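Slr1438 protein (Synechocystis sp., PDB 3K25) is of unknown function but belongs to the aldose 1-epimerase family, so it may bind carbohydrate and act as a sugar isomerase. Local coordinates at residues A[21-25]-A[37-42]; A[73-79]-A[260-264]; A[169-173]-A[244-250]; A[178-182]-A[210-215]. All coordinates share one frame; numbering follows the deposited sequence.

Contact 1: residues A[21-25]-A[37-42]; sequences SLARL and EWTVQG
L25 to A23 pair with W38 to V40 in antiparallel register, the strand axes 4.8 Å apart and their directions at 177°. The two strands, 23-28 and 34-40, form a beta hairpin in a four-stranded sheet of the aldose 1-epimerase fold. R24 and T39 are the hydrogen-bonded pair: R24 N gives to T39 O at 2.9 Å, and T39 N returns a bond to R24 O at 2.8 Å. A23 with V40 and L25 with W38 are non-hydrogen-bonded pairs. Beyond the strand ends, Q41 N still reaches L22 O at 2.7 Å. There L22 and A23 both face D18, which makes a G1 beta bulge with the strand on the other side.

Side chains alternate between two faces. A23, V40, L25 and W38 share the buried one. With CG anti to the backbone N (chi1 179°), the L25 side chain brings its branch CD1 within 4.4 Å of W38 CG. A23 CB meets V40 CG1 at 4.2 Å. L25 and W38 also pack on L138 and L143, and W38 reaches F284. The other face carries R24 and T39, which run side by side in the same direction. R24 NH1 continues to a salt bridge with E17. The indole of W38 turns an edge to the strand beside it, with R24 O near the ring plane and 3.6 Å from CD1.

Contact 2: residues A[73-79]-A[260-264]; sequences NLPQDQF and RNALN
N73 O and N261 N are joined through one water, which donates to N73 O at 3.0 Å and accepts from N261 N at 3.0 Å. The two backbone atoms are themselves 3.7 Å apart, so the water links them from outside their direct line. The second polar link is direct. N264 ND2 donates to Q78 O at 3.3 Å; that oxygen lies near the N264 amide plane, but ND2 is 26° out of the carbonyl plane. With CG beside the backbone N, the N264 amide reaches over to the start of strand 78-81. There its OD1 also lies next to F79 CB.

The contact thus joins the turn leading into the hairpin of strands 78-81 and 84-87 to the first turn of the short helix 262-265. N261 holds the N-cap position of that helix, and its backbone O accepts from N264 N.

The apolar part is a CH-pi contact. L263 CD2 sits 3.3 Å from the centroid of the F79 ring, over one face and 4° off the normal. L263 CG is anti to its backbone N, which sends the branch up to the ring. L74 CD1 touches the same methyl, L263 CD2, at 4.3 Å. L263 also packs on I70, L88 and P158. At the solvent end, R260 runs alongside N73. N73 ND2 lies at its guanidinium edge, planes 57° apart; both are donors, not bonded.

Contact 3: residues A[169-173]-A[244-250]; sequences CREKL and TVAGKDY
Hydrogen bonds from K172 and C169 join the loop 169-173 to the end of strand 239-245 and the turn after it. The K172 chain is extended beyond CG, which carries NZ into the turn between T244 and Y250. NZ donates to T244 OG1 at 3.0 Å and to K248 O at 3.2 Å. It is tilted 21° from the carbonyl plane of K248. The lysine is buried, and these two bonds grip its NZ. V245 O is 2.7 Å from the same NZ. T244 OG1 in turn makes a weak bond to Y250 O. On the backbone, C169 N donates to D249 O at 3.1 Å, coming from above the carbonyl plane rather than along a lone pair. D249 is the centre of an inverse gamma turn.

Charge plays a looser part. R170 NE stays 4.8 Å from D249 OD2, too far for a salt bridge, though the opposite charges may attract weakly. Van der Waals contact is closer: D249 OD1 lies 3.3 Å from R170 CA, and R170 CG passes nearby.

The turn 246-249 links strands 239-245 and 250-256. Residues 169-173 follow strand 157-168, which pairs with 250-256, and C169 packs on L251 and I175. Y250 meets Y166 edge-to-face.

Contact 4: residues A[178-182]-A[210-215]; sequences AIPAN and FTQISQ
An inverse gamma turn centred on P180 carries this contact. It lies in the link between strands 176-178 and 183-186 and packs on the link between strands 205-210 and 217-222. The turn is closed by a weak bond, A181 N to I179 O.

P180 O is the polar focus. S214 N donates to it at 2.7 Å, with an angle of 153° at the hydrogen and the donor 20° out of the carbonyl plane. S214 OG adds a weak bond to the same oxygen at 3.4 Å. I213 CA also turns its hydrogen toward P180 O.

The apolar contact centres on the F210 ring. I179 CG2 sits over its face, 3.7 Å from the centroid and 6° off the normal, a CH-pi contact. I179 CG2 is anti to its own backbone N, while CG1, beside that N, carries CD1 to F210 CZ at 3.5 Å. A181 CB comes obliquely to F210 CD1 at 3.6 Å. The P180 ring crosses Q215 at about a right angle, CB to CB 3.4 Å, and its CG meets I213 CB at 4.0 Å.

Strands 176-178 and 217-222 are neighbours in one sheet, and 183-186 and 205-210 in another. Each link thus crosses from one sheet to the other, in opposite senses. P180 and I213 lean on L240 of strand 239-245, and Y195 meets the F210 ring edge-to-face.

Contact 1 comes first along the chain and closes before the others open. Contact 2 then brackets the rest: contact 3 is nested inside its loop, and contact 4 inside that of contact 3. Contacts 1 and 2 lie on opposite sides of the chain's centre, about 37 Å apart between centres. Contacts 3 and 4 are about 22 Å apart by the same measure. Both involve the branched sheet, through strand 239-245 in contact 3 and 205-210 in contact 4, which pair with each other. No two contacts touch; the nearest atoms of contacts 2 and 4 are about 6 Å apart. Contact 1 is local to one hairpin; contacts 2 to 4 join parts further apart in sequence.

Contact 1: residues A[21-25]-A[37-42]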
loop_
_atom_site.group_PDB
_atom_site.type_symbol
_atom_site.label_atom_id
_atom_site.label_comp_id
_atom_site.label_asym_id
_atom_site.label_seq_id
_atom_site.Cartn_x
_atom_site.Cartn_y
_atom_site.Cartn_z
ATOM N N SER A 21 -19.482 -14.119 4.738
ATOM C CA SER A 21 -18.139 -14.671 4.636
ATOM C C SER A 21 -17.419 -14.491 5.950
ATOM O O SER A 21 -16.280 -14.925 6.094
ATOM C CB SER A 21 -17.356 -13.944 3.552
ATOM O OG SER A 21 -17.261 -12.561 3.862
ATOM N N LEU A 22 -18.090 -13.856 6.909
ATOM C CA LEU A 22 -17.487 -13.587 8.209
ATOM C C LEU A 22 -16.247 -12.725 8.001
ATOM O O LEU A 22 -15.185 -12.973 8.580
ATOM C CB LEU A 22 -17.106 -14.891 8.917
ATOM C CG LEU A 22 -18.155 -15.461 9.873
ATOM C CD1 LEU A 22 -19.468 -15.657 9.146
ATOM C CD2 LEU A 22 -17.656 -16.770 10.440
ATOM N N ALA A 23 -16.398 -11.704 7.165
ATOM C CA ALA A 23 -15.302 -10.799 6.863
ATOM C C ALA A 23 -15.552 -9.394 7.399
ATOM O O ALA A 23 -16.620 -8.811 7.190
ATOM C CB ALA A 23 -15.078 -10.740 5.361
ATOM N N ARG A 24 -14.558 -8.858 8.096
ATOM C CA ARG A 24 -14.660 -7.516 8.631
ATOM C C ARG A 24 -13.350 -6.760 8.465
ATOM O O ARG A 24 -12.254 -7.308 8.652
ATOM C CB ARG A 24 -15.110 -7.548 10.099
ATOM C CG ARG A 24 -14.518 -8.659 10.970
ATOM C CD ARG A 24 -15.531 -9.072 12.047
ATOM N NE ARG A 24 -16.073 -7.918 12.762
ATOM C CZ ARG A 24 -17.343 -7.801 13.139
ATOM N NH1 ARG A 24 -18.205 -8.767 12.871
ATOM N NH2 ARG A 24 -17.752 -6.716 13.781
ATOM N N LEU A 25 -13.473 -5.494 8.087
ATOM C CA LEU A 25 -12.305 -4.658 7.862
ATOM C C LEU A 25 -12.431 -3.321 8.593
ATOM O O LEU A 25 -13.540 -2.803 8.801
ATOM C CB LEU A 25 -12.133 -4.452 6.350
ATOM C CG LEU A 25 -10.998 -3.595 5.786
ATOM C CD1 LEU A 25 -10.682 -4.082 4.373
ATOM C CD2 LEU A 25 -11.379 -2.115 5.794
ATOM N N GLU A 37 -6.827 -3.022 9.748
ATOM C CA GLU A 37 -6.986 -4.444 10.045
ATOM C C GLU A 37 -8.046 -5.092 9.175
ATOM O O GLU A 37 -8.994 -4.439 8.748
ATOM C CB GLU A 37 -7.353 -4.639 11.520
ATOM C CG GLU A 37 -6.477 -3.862 12.484
ATOM C CD GLU A 37 -6.641 -4.303 13.929
ATOM O OE1 GLU A 37 -7.773 -4.643 14.342
ATOM O OE2 GLU A 37 -5.633 -4.298 14.663
ATOM N N TRP A 38 -7.879 -6.385 8.921
ATOM C CA TRP A 38 -8.818 -7.146 8.098
ATOM C C TRP A 38 -8.884 -8.586 8.596
ATOM O O TRP A 38 -7.849 -9.225 8.768
ATOM C CB TRP A 38 -8.357 -7.102 6.637
ATOM C CG TRP A 38 -9.112 -7.985 5.677
ATOM C CD1 TRP A 38 -10.379 -8.477 5.824
ATOM C CD2 TRP A 38 -8.658 -8.426 4.385
ATOM N NE1 TRP A 38 -10.744 -9.191 4.702
ATOM C CE2 TRP A 38 -9.709 -9.177 3.805
ATOM C CE3 TRP A 38 -7.467 -8.255 3.662
ATOM C CZ2 TRP A 38 -9.607 -9.757 2.535
ATOM C CZ3 TRP A 38 -7.364 -8.831 2.393
ATOM C CH2 TRP A 38 -8.434 -9.576 1.844
ATOM N N THR A 39 -10.094 -9.082 8.862
ATOM C CA THR A 39 -10.274 -10.467 9.329
ATOM C C THR A 39 -11.325 -11.254 8.560
ATOM O O THR A 39 -12.393 -10.746 8.217
ATOM C CB THR A 39 -10.656 -10.567 10.826
ATOM O OG1 THR A 39 -11.921 -9.928 11.053
ATOM C CG2 THR A 39 -9.588 -9.949 11.685
ATOM N N VAL A 40 -10.988 -12.509 8.301
ATOM C CA VAL A 40 -11.849 -13.442 7.595
ATOM C C VAL A 40 -12.064 -14.625 8.522
ATOM O O VAL A 40 -11.132 -15.360 8.834
ATOM C CB VAL A 40 -11.187 -13.916 6.301
ATOM C CG1 VAL A 40 -11.458 -12.920 5.196
ATOM C CG2 VAL A 40 -9.681 -14.029 6.510
ATOM N N GLN A 41 -13.300 -14.802 8.969
ATOM C CA GLN A 41 -13.629 -15.888 9.880
ATOM C C GLN A 41 -12.897 -15.672 11.194
ATOM O O GLN A 41 -12.585 -16.626 11.904
ATOM C CB GLN A 41 -13.233 -17.240 9.286
ATOM C CG GLN A 41 -13.942 -17.561 7.989
ATOM C CD GLN A 41 -13.587 -18.933 7.460
ATOM O OE1 GLN A 41 -12.418 -19.238 7.224
ATOM N NE2 GLN A 41 -14.598 -19.771 7.269
ATOM N N GLY A 42 -12.601 -14.412 11.495
ATOM C CA GLY A 42 -11.930 -14.090 12.744
ATOM C C GLY A 42 -10.416 -14.165 12.752
ATOM O O GLY A 42 -9.775 -13.763 13.727
#

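Contact 2: residues A[73-79]-A[260-264]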
loop_
_atom_site.group_PDB
_atom_site.type_symbol
_atom_site.label_atom_id
_atom_site.label_comp_id
_atom_site.label_asym_id
_atom_site.label_seq_id
_atom_site.Cartn_x
_atom_site.Cartn_y
_atom_site.Cartn_z
ATOM N N ASN A 73 12.233 6.423 -1.600
ATOM C CA ASN A 73 12.712 7.781 -1.393
ATOM C C ASN A 73 13.415 8.304 -2.634
ATOM O O ASN A 73 13.563 7.591 -3.625
ATOM C CB ASN A 73 13.673 7.800 -0.214
ATOM C CG ASN A 73 14.835 6.875 -0.433
ATOM O OD1 ASN A 73 15.689 7.141 -1.270
ATOM N ND2 ASN A 73 14.859 5.757 0.291
ATOM N N LEU A 74 13.837 9.561 -2.569
ATOM C CA LEU A 74 14.546 10.186 -3.671
ATOM C C LEU A 74 15.926 10.620 -3.184
ATOM O O LEU A 74 16.108 10.940 -2.010
ATOM C CB LEU A 74 13.784 11.416 -4.190
ATOM C CG LEU A 74 12.336 11.243 -4.681
ATOM C CD1 LEU A 74 11.772 12.603 -5.117
ATOM C CD2 LEU A 74 12.290 10.251 -5.831
ATOM N N PRO A 75 16.921 10.614 -4.084
ATOM C CA PRO A 75 18.267 11.028 -3.686
ATOM C C PRO A 75 18.176 12.476 -3.216
ATOM O O PRO A 75 17.625 13.330 -3.916
ATOM C CB PRO A 75 19.066 10.902 -4.982
ATOM C CG PRO A 75 18.338 9.836 -5.737
ATOM C CD PRO A 75 16.895 10.193 -5.494
ATOM N N GLN A 76 18.705 12.750 -2.033
ATOM C CA GLN A 76 18.672 14.103 -1.483
ATOM C C GLN A 76 17.229 14.458 -1.134
ATOM O O GLN A 76 16.930 15.605 -0.784
ATOM C CB GLN A 76 19.187 15.142 -2.501
ATOM C CG GLN A 76 20.390 14.749 -3.357
ATOM C CD GLN A 76 21.621 14.434 -2.541
ATOM O OE1 GLN A 76 21.774 13.324 -2.032
ATOM N NE2 GLN A 76 22.506 15.415 -2.402
ATOM N N ASP A 77 16.335 13.477 -1.243
ATOM C CA ASP A 77 14.925 13.701 -0.959
ATOM C C ASP A 77 14.332 14.799 -1.841
ATOM O O ASP A 77 13.450 15.546 -1.411
ATOM C CB ASP A 77 14.728 14.055 0.520
ATOM C CG ASP A 77 14.563 12.824 1.399
ATOM O OD1 ASP A 77 15.080 11.746 1.030
ATOM O OD2 ASP A 77 13.923 12.933 2.468
ATOM N N GLN A 78 14.817 14.905 -3.075
ATOM C CA GLN A 78 14.278 15.905 -3.975
ATOM C C GLN A 78 14.329 15.536 -5.451
ATOM O O GLN A 78 14.981 14.567 -5.855
ATOM C CB GLN A 78 14.987 17.240 -3.782
ATOM C CG GLN A 78 16.356 17.309 -4.405
ATOM C CD GLN A 78 16.991 18.660 -4.205
ATOM O OE1 GLN A 78 17.110 19.138 -3.077
ATOM N NE2 GLN A 78 17.405 19.288 -5.298
ATOM N N PHE A 79 13.603 16.326 -6.241
ATOM C CA PHE A 79 13.535 16.173 -7.686
ATOM C C PHE A 79 13.270 17.550 -8.265
ATOM O O PHE A 79 12.562 18.364 -7.672
ATOM C CB PHE A 79 12.411 15.218 -8.110
ATOM C CG PHE A 79 11.031 15.788 -7.950
ATOM C CD1 PHE A 79 10.459 15.918 -6.685
ATOM C CD2 PHE A 79 10.299 16.185 -9.064
ATOM C CE1 PHE A 79 9.179 16.429 -6.530
ATOM C CE2 PHE A 79 9.010 16.703 -8.922
ATOM C CZ PHE A 79 8.447 16.825 -7.649
ATOM N N ARG A 260 11.881 2.792 -6.897
ATOM C CA ARG A 260 12.400 3.961 -6.213
ATOM C C ARG A 260 13.065 4.902 -7.211
ATOM O O ARG A 260 13.694 4.459 -8.175
ATOM C CB ARG A 260 13.410 3.552 -5.137
ATOM C CG ARG A 260 14.124 4.737 -4.503
ATOM C CD ARG A 260 14.969 4.349 -3.297
ATOM N NE ARG A 260 16.136 3.544 -3.650
ATOM C CZ ARG A 260 17.066 3.155 -2.779
ATOM N NH1 ARG A 260 16.962 3.500 -1.500
ATOM N NH2 ARG A 260 18.098 2.421 -3.183
ATOM N N ASN A 261 12.908 6.199 -6.965
ATOM C CA ASN A 261 13.474 7.267 -7.786
ATOM C C ASN A 261 12.951 7.326 -9.222
ATOM O O ASN A 261 13.619 7.827 -10.127
ATOM C CB ASN A 261 14.996 7.168 -7.800
ATOM C CG ASN A 261 15.653 8.477 -8.178
ATOM O OD1 ASN A 261 16.608 8.495 -8.948
ATOM N ND2 ASN A 261 15.148 9.585 -7.633
ATOM N N ALA A 262 11.745 6.821 -9.421
ATOM C CA ALA A 262 11.116 6.824 -10.735
ATOM C C ALA A 262 10.787 8.257 -11.201
ATOM O O ALA A 262 10.842 8.563 -12.396
ATOM C CB ALA A 262 9.842 5.967 -10.686
ATOM N N LEU A 263 10.445 9.128 -10.252
ATOM C CA LEU A 263 10.115 10.521 -10.555
ATOM C C LEU A 263 11.323 11.249 -11.151
ATOM O O LEU A 263 11.171 12.281 -11.803
ATOM C CB LEU A 263 9.658 11.237 -9.279
ATOM C CG LEU A 263 9.006 12.619 -9.414
ATOM C CD1 LEU A 263 7.724 12.490 -10.207
ATOM C CD2 LEU A 263 8.712 13.199 -8.042
ATOM N N ASN A 264 12.518 10.704 -10.917
ATOM C CA ASN A 264 13.756 11.293 -11.428
ATOM C C ASN A 264 14.362 10.549 -12.613
ATOM O O ASN A 264 14.902 11.176 -13.535
ATOM C CB ASN A 264 14.818 11.361 -10.327
ATOM C CG ASN A 264 14.616 12.523 -9.394
ATOM O OD1 ASN A 264 14.487 13.672 -9.827
ATOM N ND2 ASN A 264 14.600 12.237 -8.100
HETATM O O HOH W 1 10.951 7.608 -5.152
#

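Contact 3: residues A[169-173]-A[244-250]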
loop_
_atom_site.group_PDB
_atom_site.type_symbol
_atom_site.label_atom_id
_atom_site.label_comp_id
_atom_site.label_asym_id
_atom_site.label_seq_id
_atom_site.Cartn_x
_atom_site.Cartn_y
_atom_site.Cartn_z
ATOM N N CYS A 169 2.008 -12.969 9.078
ATOM C CA CYS A 169 2.864 -14.091 8.768
ATOM C C CYS A 169 3.811 -14.391 9.923
ATOM O O CYS A 169 4.793 -13.676 10.128
ATOM C CB CYS A 169 3.663 -13.758 7.515
ATOM S SG CYS A 169 4.557 -15.149 6.833
ATOM N N ARG A 170 3.520 -15.456 10.663
ATOM C CA ARG A 170 4.337 -15.849 11.808
ATOM C C ARG A 170 5.395 -16.860 11.407
ATOM O O ARG A 170 6.592 -16.598 11.512
ATOM C CB ARG A 170 3.447 -16.446 12.897
ATOM C CG ARG A 170 4.161 -16.796 14.190
ATOM C CD ARG A 170 3.170 -17.397 15.175
ATOM N NE ARG A 170 2.072 -16.477 15.476
ATOM C CZ ARG A 170 0.898 -16.845 15.985
ATOM N NH1 ARG A 170 0.656 -18.124 16.251
ATOM N NH2 ARG A 170 -0.038 -15.934 16.228
ATOM N N GLU A 171 4.943 -18.021 10.951
ATOM C CA GLU A 171 5.846 -19.084 10.531
ATOM C C GLU A 171 6.293 -18.822 9.099
ATOM O O GLU A 171 5.672 -19.301 8.151
ATOM C CB GLU A 171 5.138 -20.439 10.617
ATOM C CG GLU A 171 4.561 -20.758 11.990
ATOM C CD GLU A 171 5.591 -20.645 13.100
ATOM O OE1 GLU A 171 6.691 -21.224 12.956
ATOM O OE2 GLU A 171 5.297 -19.982 14.121
ATOM N N LYS A 172 7.380 -18.069 8.954
ATOM C CA LYS A 172 7.911 -17.706 7.644
ATOM C C LYS A 172 8.611 -18.831 6.881
ATOM O O LYS A 172 8.603 -18.858 5.647
ATOM C CB LYS A 172 8.863 -16.521 7.795
ATOM C CG LYS A 172 8.216 -15.295 8.436
ATOM C CD LYS A 172 9.222 -14.162 8.588
ATOM C CE LYS A 172 8.606 -12.939 9.252
ATOM N NZ LYS A 172 9.630 -11.868 9.447
ATOM N N LEU A 173 9.213 -19.761 7.613
ATOM C CA LEU A 173 9.929 -20.872 6.999
ATOM C C LEU A 173 9.077 -21.671 6.012
ATOM O O LEU A 173 9.524 -21.978 4.911
ATOM C CB LEU A 173 10.467 -21.804 8.086
ATOM C CG LEU A 173 11.489 -22.841 7.621
ATOM C CD1 LEU A 173 12.693 -22.129 7.022
ATOM C CD2 LEU A 173 11.911 -23.707 8.791
ATOM N N THR A 244 10.203 -7.545 4.806
ATOM C CA THR A 244 10.045 -8.434 5.949
ATOM C C THR A 244 11.277 -8.370 6.839
ATOM O O THR A 244 12.393 -8.202 6.351
ATOM C CB THR A 244 9.806 -9.895 5.500
ATOM O OG1 THR A 244 9.753 -10.747 6.651
ATOM C CG2 THR A 244 10.915 -10.363 4.579
ATOM N N VAL A 245 11.071 -8.481 8.146
ATOM C CA VAL A 245 12.185 -8.432 9.088
ATOM C C VAL A 245 12.057 -9.472 10.194
ATOM O O VAL A 245 10.949 -9.856 10.595
ATOM C CB VAL A 245 12.317 -7.036 9.759
ATOM C CG1 VAL A 245 12.388 -5.948 8.701
ATOM C CG2 VAL A 245 11.158 -6.800 10.708
ATOM N N ALA A 246 13.209 -9.925 10.681
ATOM C CA ALA A 246 13.257 -10.909 11.751
ATOM C C ALA A 246 12.464 -10.384 12.950
ATOM O O ALA A 246 12.634 -9.231 13.356
ATOM C CB ALA A 246 14.712 -11.168 12.149
ATOM N N GLY A 247 11.592 -11.222 13.502
ATOM C CA GLY A 247 10.806 -10.803 14.649
ATOM C C GLY A 247 9.375 -10.404 14.328
ATOM O O GLY A 247 8.440 -11.146 14.636
ATOM N N LYS A 248 9.195 -9.235 13.717
ATOM C CA LYS A 248 7.860 -8.759 13.367
ATOM C C LYS A 248 7.176 -9.748 12.417
ATOM O O LYS A 248 7.725 -10.114 11.383
ATOM C CB LYS A 248 7.962 -7.362 12.753
ATOM C CG LYS A 248 8.820 -6.415 13.604
ATOM C CD LYS A 248 8.594 -4.927 13.296
ATOM C CE LYS A 248 7.269 -4.407 13.880
ATOM N NZ LYS A 248 7.047 -2.939 13.655
ATOM N N ASP A 249 5.974 -10.177 12.786
ATOM C CA ASP A 249 5.234 -11.163 12.006
ATOM C C ASP A 249 4.399 -10.668 10.822
ATOM O O ASP A 249 3.165 -10.735 10.838
ATOM C CB ASP A 249 4.343 -11.996 12.943
ATOM C CG ASP A 249 5.149 -12.813 13.945
ATOM O OD1 ASP A 249 6.018 -13.602 13.513
ATOM O OD2 ASP A 249 4.915 -12.669 15.164
ATOM N N TYR A 250 5.082 -10.199 9.781
ATOM C CA TYR A 250 4.405 -9.723 8.581
ATOM C C TYR A 250 5.263 -9.895 7.333
ATOM O O TYR A 250 6.494 -9.877 7.395
ATOM C CB TYR A 250 4.019 -8.242 8.723
ATOM C CG TYR A 250 5.177 -7.256 8.792
ATOM C CD1 TYR A 250 5.555 -6.679 10.004
ATOM C CD2 TYR A 250 5.857 -6.865 7.634
ATOM C CE1 TYR A 250 6.578 -5.730 10.063
ATOM C CE2 TYR A 250 6.884 -5.917 7.682
ATOM C CZ TYR A 250 7.235 -5.351 8.900
ATOM O OH TYR A 250 8.211 -4.382 8.949
#

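Contact 4: residues A[178-182]-A[210-215]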
loop_
_atom_site.group_PDB
_atom_site.type_symbol
_atom_site.label_atom_id
_atom_site.label_comp_id
_atom_site.label_asym_id
_atom_site.label_seq_id
_atom_site.Cartn_x
_atom_site.Cartn_y
_atom_site.Cartn_z
ATOM N N ALA A 178 5.520 -17.129 -4.900
ATOM C CA ALA A 178 5.180 -17.189 -6.308
ATOM C C ALA A 178 5.224 -15.783 -6.884
ATOM O O ALA A 178 4.190 -15.151 -7.116
ATOM C CB ALA A 178 3.794 -17.795 -6.488
ATOM N N ILE A 179 6.442 -15.305 -7.098
ATOM C CA ILE A 179 6.684 -13.986 -7.658
ATOM C C ILE A 179 7.123 -14.190 -9.112
ATOM O O ILE A 179 8.057 -14.937 -9.380
ATOM C CB ILE A 179 7.786 -13.289 -6.864
ATOM C CG1 ILE A 179 7.411 -13.308 -5.375
ATOM C CG2 ILE A 179 7.997 -11.878 -7.390
ATOM C CD1 ILE A 179 8.532 -12.883 -4.431
ATOM N N PRO A 180 6.445 -13.529 -10.066
ATOM C CA PRO A 180 6.730 -13.621 -11.506
ATOM C C PRO A 180 7.898 -12.780 -12.004
ATOM O O PRO A 180 7.724 -11.843 -12.783
ATOM C CB PRO A 180 5.414 -13.201 -12.135
ATOM C CG PRO A 180 4.974 -12.103 -11.199
ATOM C CD PRO A 180 5.275 -12.665 -9.816
ATOM N N ALA A 181 9.091 -13.137 -11.554
ATOM C CA ALA A 181 10.313 -12.448 -11.942
ATOM C C ALA A 181 11.461 -13.445 -12.006
ATOM O O ALA A 181 11.309 -14.607 -11.646
ATOM C CB ALA A 181 10.639 -11.359 -10.939
ATOM N N ASN A 182 12.619 -12.981 -12.454
ATOM C CA ASN A 182 13.785 -13.839 -12.548
ATOM C C ASN A 182 14.931 -13.235 -11.764
ATOM O O ASN A 182 15.937 -13.891 -11.509
ATOM C CB ASN A 182 14.187 -14.022 -14.015
ATOM C CG ASN A 182 13.188 -14.868 -14.794
ATOM O OD1 ASN A 182 12.789 -15.943 -14.348
ATOM N ND2 ASN A 182 12.791 -14.389 -15.967
ATOM N N PHE A 210 11.334 -6.382 -7.191
ATOM C CA PHE A 210 11.279 -7.069 -8.473
ATOM C C PHE A 210 10.689 -6.080 -9.485
ATOM O O PHE A 210 9.472 -5.935 -9.589
ATOM C CB PHE A 210 10.367 -8.282 -8.370
ATOM C CG PHE A 210 10.777 -9.267 -7.317
ATOM C CD1 PHE A 210 11.577 -10.359 -7.640
ATOM C CD2 PHE A 210 10.333 -9.128 -6.007
ATOM C CE1 PHE A 210 11.927 -11.302 -6.680
ATOM C CE2 PHE A 210 10.678 -10.066 -5.036
ATOM C CZ PHE A 210 11.477 -11.158 -5.375
ATOM N N THR A 211 11.534 -5.390 -10.236
ATOM C CA THR A 211 11.017 -4.423 -11.191
ATOM C C THR A 211 10.782 -4.976 -12.591
ATOM O O THR A 211 10.480 -4.213 -13.514
ATOM C CB THR A 211 11.948 -3.200 -11.296
ATOM O OG1 THR A 211 13.215 -3.607 -11.825
ATOM C CG2 THR A 211 12.156 -2.571 -9.920
ATOM N N GLN A 212 10.908 -6.294 -12.746
ATOM C CA GLN A 212 10.709 -6.958 -14.039
ATOM C C GLN A 212 9.828 -8.184 -13.824
ATOM O O GLN A 212 10.326 -9.286 -13.587
ATOM C CB GLN A 212 12.057 -7.391 -14.614
ATOM C CG GLN A 212 12.023 -7.808 -16.072
ATOM C CD GLN A 212 11.686 -6.654 -16.992
ATOM O OE1 GLN A 212 12.278 -5.578 -16.894
ATOM N NE2 GLN A 212 10.737 -6.872 -17.896
ATOM N N ILE A 213 8.516 -7.991 -13.914
ATOM C CA ILE A 213 7.576 -9.086 -13.687
ATOM C C ILE A 213 6.841 -9.535 -14.935
ATOM O O ILE A 213 6.546 -8.725 -15.817
ATOM C CB ILE A 213 6.540 -8.712 -12.589
ATOM C CG1 ILE A 213 5.776 -7.440 -12.982
ATOM C CG2 ILE A 213 7.257 -8.532 -11.252
ATOM C CD1 ILE A 213 4.783 -6.982 -11.948
ATOM N N SER A 214 6.532 -10.827 -14.990
ATOM C CA SER A 214 5.856 -11.416 -16.143
ATOM C C SER A 214 4.384 -11.766 -15.932
ATOM O O SER A 214 3.758 -12.396 -16.790
ATOM C CB SER A 214 6.608 -12.675 -16.573
ATOM O OG SER A 214 6.752 -13.576 -15.490
ATOM N N GLN A 215 3.834 -11.359 -14.796
ATOM C CA GLN A 215 2.441 -11.650 -14.474
ATOM C C GLN A 215 1.811 -10.493 -13.720
ATOM O O GLN A 215 2.459 -9.853 -12.899
ATOM C CB GLN A 215 2.348 -12.899 -13.595
ATOM C CG GLN A 215 2.604 -14.224 -14.289
ATOM C CD GLN A 215 1.329 -14.859 -14.786
ATOM O OE1 GLN A 215 0.743 -14.409 -15.764
ATOM N NE2 GLN A 215 0.880 -15.903 -14.099
#